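Quinone reductase (Klebsiella pneumoniae subsp. pneumoniae, PDB 4GI5) binds FAD and, judging from its family, probably acts as an NAD(P)H dehydrogenase that reduces quinones. Local coordinates at residues 61-74 against 128-140. Residues are numbered along the deposited sequence; the frame is centred on the assembly and turned at random.
Sequences LYAMRWKAGYDADD and PAIMKGWIDRVYA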
loop_
_atom_site.group_PDB
_atom_site.type_symbol
_atom_site.label_atom_id
_atom_site.label_comp_id
_atom_site.label_asym_id
_atom_site.label_seq_id
_atom_site.Cartn_x
_atom_site.Cartn_y
_atom_site.Cartn_z
ATOM N N LEU B 61 6.844 15.854 1.447
ATOM C CA LEU B 61 7.834 14.920 0.905
ATOM C C LEU B 61 8.414 15.230 -0.465
ATOM O O LEU B 61 9.643 15.134 -0.629
ATOM C CB LEU B 61 7.246 13.492 0.892
ATOM C CG LEU B 61 6.767 13.035 2.264
ATOM C CD1 LEU B 61 6.095 11.636 2.156
ATOM C CD2 LEU B 61 7.829 13.016 3.349
ATOM N N TYR B 62 7.579 15.687 -1.379
ATOM C CA TYR B 62 8.060 16.081 -2.691
ATOM C C TYR B 62 8.998 17.358 -2.555
ATOM O O TYR B 62 10.065 17.367 -3.222
ATOM C CB TYR B 62 6.967 16.311 -3.660
ATOM C CG TYR B 62 6.454 15.037 -4.295
ATOM C CD1 TYR B 62 7.108 14.462 -5.398
ATOM C CD2 TYR B 62 5.311 14.402 -3.821
ATOM C CE1 TYR B 62 6.571 13.298 -6.021
ATOM C CE2 TYR B 62 4.815 13.261 -4.379
ATOM C CZ TYR B 62 5.404 12.757 -5.492
ATOM O OH TYR B 62 4.837 11.677 -6.187
ATOM N N ALA B 63 8.593 18.282 -1.718
ATOM C CA ALA B 63 9.393 19.577 -1.583
ATOM C C ALA B 63 10.732 19.224 -0.999
ATOM O O ALA B 63 11.769 19.821 -1.375
ATOM C CB ALA B 63 8.613 20.565 -0.752
HETATM N N MSE B 64 10.819 18.216 -0.119
HETATM C CA MSE B 64 12.059 17.810 0.555
HETATM C C MSE B 64 12.893 16.842 -0.340
HETATM O O MSE B 64 13.914 16.402 0.063
HETATM C CB MSE B 64 11.732 17.066 1.876
HETATM C CG MSE B 64 11.068 17.937 2.864
HETATM SE SE MSE B 64 10.241 16.543 4.178
HETATM C CE MSE B 64 11.587 17.438 4.893
ATOM N N ARG B 65 12.388 16.458 -1.500
ATOM C CA ARG B 65 12.985 15.467 -2.428
ATOM C C ARG B 65 13.285 14.175 -1.620
ATOM O O ARG B 65 14.344 13.612 -1.594
ATOM C CB ARG B 65 14.257 15.987 -3.101
ATOM C CG ARG B 65 14.008 17.349 -3.785
ATOM C CD ARG B 65 15.326 17.977 -4.255
ATOM N NE ARG B 65 15.728 17.261 -5.456
ATOM C CZ ARG B 65 16.758 16.404 -5.583
ATOM N NH1 ARG B 65 17.590 16.112 -4.568
ATOM N NH2 ARG B 65 16.956 15.818 -6.764
ATOM N N TRP B 66 12.279 13.761 -0.906
ATOM C CA TRP B 66 12.399 12.642 0.047
ATOM C C TRP B 66 12.838 11.369 -0.705
ATOM O O TRP B 66 12.218 10.990 -1.702
ATOM C CB TRP B 66 11.004 12.408 0.667
ATOM C CG TRP B 66 11.042 11.258 1.677
ATOM C CD1 TRP B 66 10.540 9.962 1.478
ATOM C CD2 TRP B 66 11.644 11.255 2.958
ATOM N NE1 TRP B 66 10.830 9.207 2.556
ATOM C CE2 TRP B 66 11.551 9.942 3.470
ATOM C CE3 TRP B 66 12.330 12.224 3.720
ATOM C CZ2 TRP B 66 12.016 9.588 4.735
ATOM C CZ3 TRP B 66 12.779 11.849 5.015
ATOM C CH2 TRP B 66 12.670 10.569 5.491
ATOM N N LYS B 67 13.842 10.666 -0.183
ATOM C CA LYS B 67 14.276 9.440 -0.752
ATOM C C LYS B 67 13.323 8.280 -0.429
ATOM O O LYS B 67 13.113 8.014 0.758
ATOM C CB LYS B 67 15.671 9.056 -0.197
ATOM C CG LYS B 67 16.251 7.729 -0.656
ATOM C CD LYS B 67 17.667 7.413 -0.124
ATOM C CE LYS B 67 18.027 5.910 -0.264
ATOM N NZ LYS B 67 19.254 5.755 0.465
ATOM N N ALA B 68 12.752 7.677 -1.452
ATOM C CA ALA B 68 11.714 6.642 -1.154
ATOM C C ALA B 68 12.178 5.205 -0.942
ATOM O O ALA B 68 11.507 4.479 -0.222
ATOM C CB ALA B 68 10.704 6.634 -2.308
ATOM N N GLY B 69 13.272 4.767 -1.547
ATOM C CA GLY B 69 13.705 3.400 -1.576
ATOM C C GLY B 69 14.637 3.082 -0.455
ATOM O O GLY B 69 15.799 3.518 -0.504
ATOM N N TYR B 70 14.203 2.374 0.554
ATOM C CA TYR B 70 15.077 2.000 1.682
ATOM C C TYR B 70 16.220 1.120 1.130
ATOM O O TYR B 70 15.977 0.112 0.415
ATOM C CB TYR B 70 14.250 1.217 2.713
ATOM C CG TYR B 70 14.982 0.646 3.844
ATOM C CD1 TYR B 70 16.011 1.291 4.415
ATOM C CD2 TYR B 70 14.572 -0.527 4.439
ATOM C CE1 TYR B 70 16.683 0.782 5.526
ATOM C CE2 TYR B 70 15.265 -1.107 5.499
ATOM C CZ TYR B 70 16.384 -0.439 6.030
ATOM O OH TYR B 70 17.071 -0.929 7.100
ATOM N N ASP B 71 17.475 1.423 1.512
ATOM C CA ASP B 71 18.604 0.645 1.027
ATOM C C ASP B 71 19.806 0.861 1.980
ATOM O O ASP B 71 19.686 1.520 3.006
ATOM C CB ASP B 71 18.952 0.936 -0.419
ATOM C CG ASP B 71 19.525 2.304 -0.651
ATOM O OD1 ASP B 71 19.938 2.972 0.324
ATOM O OD2 ASP B 71 19.505 2.751 -1.852
ATOM N N ALA B 72 20.920 0.226 1.620
ATOM C CA ALA B 72 22.095 0.129 2.503
ATOM C C ALA B 72 22.731 1.472 2.769
ATOM O O ALA B 72 23.369 1.668 3.810
ATOM C CB ALA B 72 23.123 -0.913 1.971
ATOM N N ASP B 73 22.429 2.460 1.973
ATOM C CA ASP B 73 22.973 3.807 2.223
ATOM C C ASP B 73 22.285 4.471 3.417
ATOM O O ASP B 73 22.712 5.523 3.883
ATOM C CB ASP B 73 22.813 4.697 1.017
ATOM C CG ASP B 73 23.829 4.341 -0.104
ATOM O OD1 ASP B 73 24.896 3.792 0.198
ATOM O OD2 ASP B 73 23.515 4.492 -1.246
ATOM N N ASP B 74 21.133 3.936 3.873
ATOM C CA ASP B 74 20.443 4.530 5.031
ATOM C C ASP B 74 20.966 4.128 6.373
ATOM O O ASP B 74 20.525 4.701 7.356
ATOM C CB ASP B 74 18.941 4.126 4.934
ATOM C CG ASP B 74 18.316 4.720 3.738
ATOM O OD1 ASP B 74 18.770 5.830 3.222
ATOM O OD2 ASP B 74 17.316 4.153 3.163
ATOM N N PRO B 128 0.593 7.136 -2.132
ATOM C CA PRO B 128 1.662 7.393 -3.157
ATOM C C PRO B 128 2.995 6.764 -2.684
ATOM O O PRO B 128 3.293 6.752 -1.489
ATOM C CB PRO B 128 1.757 8.925 -3.207
ATOM C CG PRO B 128 0.353 9.345 -2.806
ATOM C CD PRO B 128 -0.031 8.420 -1.694
ATOM N N ALA B 129 3.770 6.247 -3.622
ATOM C CA ALA B 129 5.059 5.679 -3.300
ATOM C C ALA B 129 5.944 6.494 -2.383
ATOM O O ALA B 129 6.637 5.950 -1.520
ATOM C CB ALA B 129 5.798 5.286 -4.547
ATOM N N ILE B 130 6.015 7.803 -2.582
ATOM C CA ILE B 130 6.933 8.594 -1.802
ATOM C C ILE B 130 6.567 8.568 -0.294
ATOM O O ILE B 130 7.457 8.554 0.568
ATOM C CB ILE B 130 7.034 10.066 -2.336
ATOM C CG1 ILE B 130 8.252 10.756 -1.766
ATOM C CG2 ILE B 130 5.822 10.855 -2.048
ATOM C CD1 ILE B 130 8.526 12.098 -2.506
HETATM N N MSE B 131 5.271 8.486 -0.031
HETATM C CA MSE B 131 4.746 8.382 1.359
HETATM C C MSE B 131 5.026 6.977 1.910
HETATM O O MSE B 131 5.414 6.817 3.078
HETATM C CB MSE B 131 3.249 8.758 1.617
HETATM C CG MSE B 131 2.942 9.066 3.203
HETATM SE SE MSE B 131 1.063 9.328 3.045
HETATM C CE MSE B 131 1.540 11.305 3.283
ATOM N N LYS B 132 4.787 5.953 1.117
ATOM C CA LYS B 132 5.151 4.599 1.533
ATOM C C LYS B 132 6.644 4.532 1.829
ATOM O O LYS B 132 7.073 3.845 2.759
ATOM C CB LYS B 132 4.855 3.618 0.436
ATOM C CG LYS B 132 5.144 2.130 0.764
ATOM C CD LYS B 132 4.260 1.738 1.949
ATOM C CE LYS B 132 4.517 0.399 2.481
ATOM N NZ LYS B 132 5.651 -0.475 2.278
ATOM N N GLY B 133 7.458 5.276 1.105
ATOM C CA GLY B 133 8.886 5.300 1.400
ATOM C C GLY B 133 9.276 6.021 2.679
ATOM O O GLY B 133 10.257 5.634 3.296
ATOM N N TRP B 134 8.505 7.014 3.074
ATOM C CA TRP B 134 8.583 7.571 4.389
ATOM C C TRP B 134 8.324 6.539 5.481
ATOM O O TRP B 134 9.145 6.368 6.394
ATOM C CB TRP B 134 7.740 8.777 4.495
ATOM C CG TRP B 134 7.771 9.533 5.755
ATOM C CD1 TRP B 134 8.559 10.712 5.991
ATOM C CD2 TRP B 134 7.089 9.287 6.974
ATOM N NE1 TRP B 134 8.296 11.193 7.275
ATOM C CE2 TRP B 134 7.482 10.320 7.916
ATOM C CE3 TRP B 134 6.204 8.278 7.415
ATOM C CZ2 TRP B 134 6.986 10.351 9.213
ATOM C CZ3 TRP B 134 5.701 8.336 8.732
ATOM C CH2 TRP B 134 6.086 9.402 9.584
ATOM N N ILE B 135 7.250 5.766 5.325
ATOM C CA ILE B 135 6.987 4.671 6.247
ATOM C C ILE B 135 8.159 3.736 6.274
ATOM O O ILE B 135 8.701 3.382 7.358
ATOM C CB ILE B 135 5.672 3.943 5.927
ATOM C CG1 ILE B 135 4.511 4.895 6.082
ATOM C CG2 ILE B 135 5.542 2.655 6.742
ATOM C CD1 ILE B 135 4.092 5.116 7.527
ATOM N N ASP B 136 8.580 3.221 5.120
ATOM C CA ASP B 136 9.579 2.166 5.085
ATOM C C ASP B 136 10.886 2.607 5.736
ATOM O O ASP B 136 11.512 1.805 6.392
ATOM C CB ASP B 136 9.945 1.815 3.644
ATOM C CG ASP B 136 8.843 1.021 2.869
ATOM O OD1 ASP B 136 7.849 0.613 3.466
ATOM O OD2 ASP B 136 8.965 1.065 1.593
ATOM N N ARG B 137 11.260 3.843 5.514
ATOM C CA ARG B 137 12.552 4.358 5.990
ATOM C C ARG B 137 12.524 4.932 7.394
ATOM O O ARG B 137 13.527 4.813 8.122
ATOM C CB ARG B 137 13.143 5.310 4.985
ATOM C CG ARG B 137 13.487 4.664 3.681
ATOM C CD ARG B 137 13.962 5.584 2.524
ATOM N NE ARG B 137 15.286 6.151 2.940
ATOM C CZ ARG B 137 15.495 7.430 3.277
ATOM N NH1 ARG B 137 14.548 8.387 3.255
ATOM N NH2 ARG B 137 16.730 7.741 3.783
ATOM N N VAL B 138 11.443 5.551 7.793
ATOM C CA VAL B 138 11.380 6.201 9.112
ATOM C C VAL B 138 11.045 5.173 10.208
ATOM O O VAL B 138 11.463 5.293 11.346
ATOM C CB VAL B 138 10.373 7.324 9.106
ATOM C CG1 VAL B 138 10.091 7.959 10.447
ATOM C CG2 VAL B 138 10.831 8.390 8.121
ATOM N N TYR B 139 10.235 4.138 9.857
ATOM C CA TYR B 139 9.728 3.216 10.859
ATOM C C TYR B 139 10.769 2.157 11.145
ATOM O O TYR B 139 10.662 0.994 10.752
ATOM C CB TYR B 139 8.400 2.564 10.354
ATOM C CG TYR B 139 7.168 3.285 10.686
ATOM C CD1 TYR B 139 7.143 4.649 10.979
ATOM C CD2 TYR B 139 5.917 2.615 10.609
ATOM C CE1 TYR B 139 6.009 5.341 11.295
ATOM C CE2 TYR B 139 4.752 3.295 10.923
ATOM C CZ TYR B 139 4.751 4.627 11.344
ATOM O OH TYR B 139 3.541 5.173 11.624
ATOM N N ALA B 140 11.836 2.552 11.807
ATOM C CA ALA B 140 12.965 1.650 12.070
ATOM C C ALA B 140 12.735 0.544 13.145
ATOM O O ALA B 140 11.889 0.668 14.023
ATOM C CB ALA B 140 14.171 2.551 12.530
HETATM O O HOH W 1 4.838 9.187 -4.842
HETATM O O HOH W 2 11.330 1.929 0.630
#
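Arg137 and Trp66 pack together where, in this flavodoxin-like fold, the loop after strand 55-60 runs over the C-terminal half of helix 129-138. Arg137 NH1 lies over the rim of one indole face, 3.2 Å from Trp66 CZ2, with the guanidinium and ring planes 54° apart. Trp134 CD1 lies over the rim of the opposite face, and Val138 CG2 reaches Trp66 CZ2. With CG anti to the backbone N (chi1 -180°), the indole of Trp66 extends along the helix between these residues. The backbones approach most nearly at Ala68 and Gly133, where Gly133 CA, which carries no CB on this loop-facing side, lies 3.2 Å from Ala68 O.

Farther toward the start of the helix, Ile130 CD1 sits 3.9 Å from the centroid of the Tyr62 ring and 9° off its normal, a CH-pi contact over the face. Leu61 CD2 is 3.6 Å from Trp134 CD1. A water joins Tyr62 OH to Ile130 N; another links Ala68 O and Tyr70 N to Asp136 OD2, which also accepts from Ala129 N of the second subunit. Asp136 itself touches FAD, so this water connects the loop to both the flavin site and the dimer interface.

Arg137 grips the Asp74 carboxylate side-on in a salt bridge, NE to OD2 (2.9 Å, nearly straight) and NH2 to OD1; NH2 also pairs with Asp102. Lys67 CB lies over one guanidinium face, the two side chains crossing at about a right angle, and its extended chain carries NZ to salt bridges with Asp71 OD1 and Asp74 OD1. Lys67 NZ (2.8 Å) and Arg137 NH2 (2.9 Å) reach Asp74 OD1 from opposite faces.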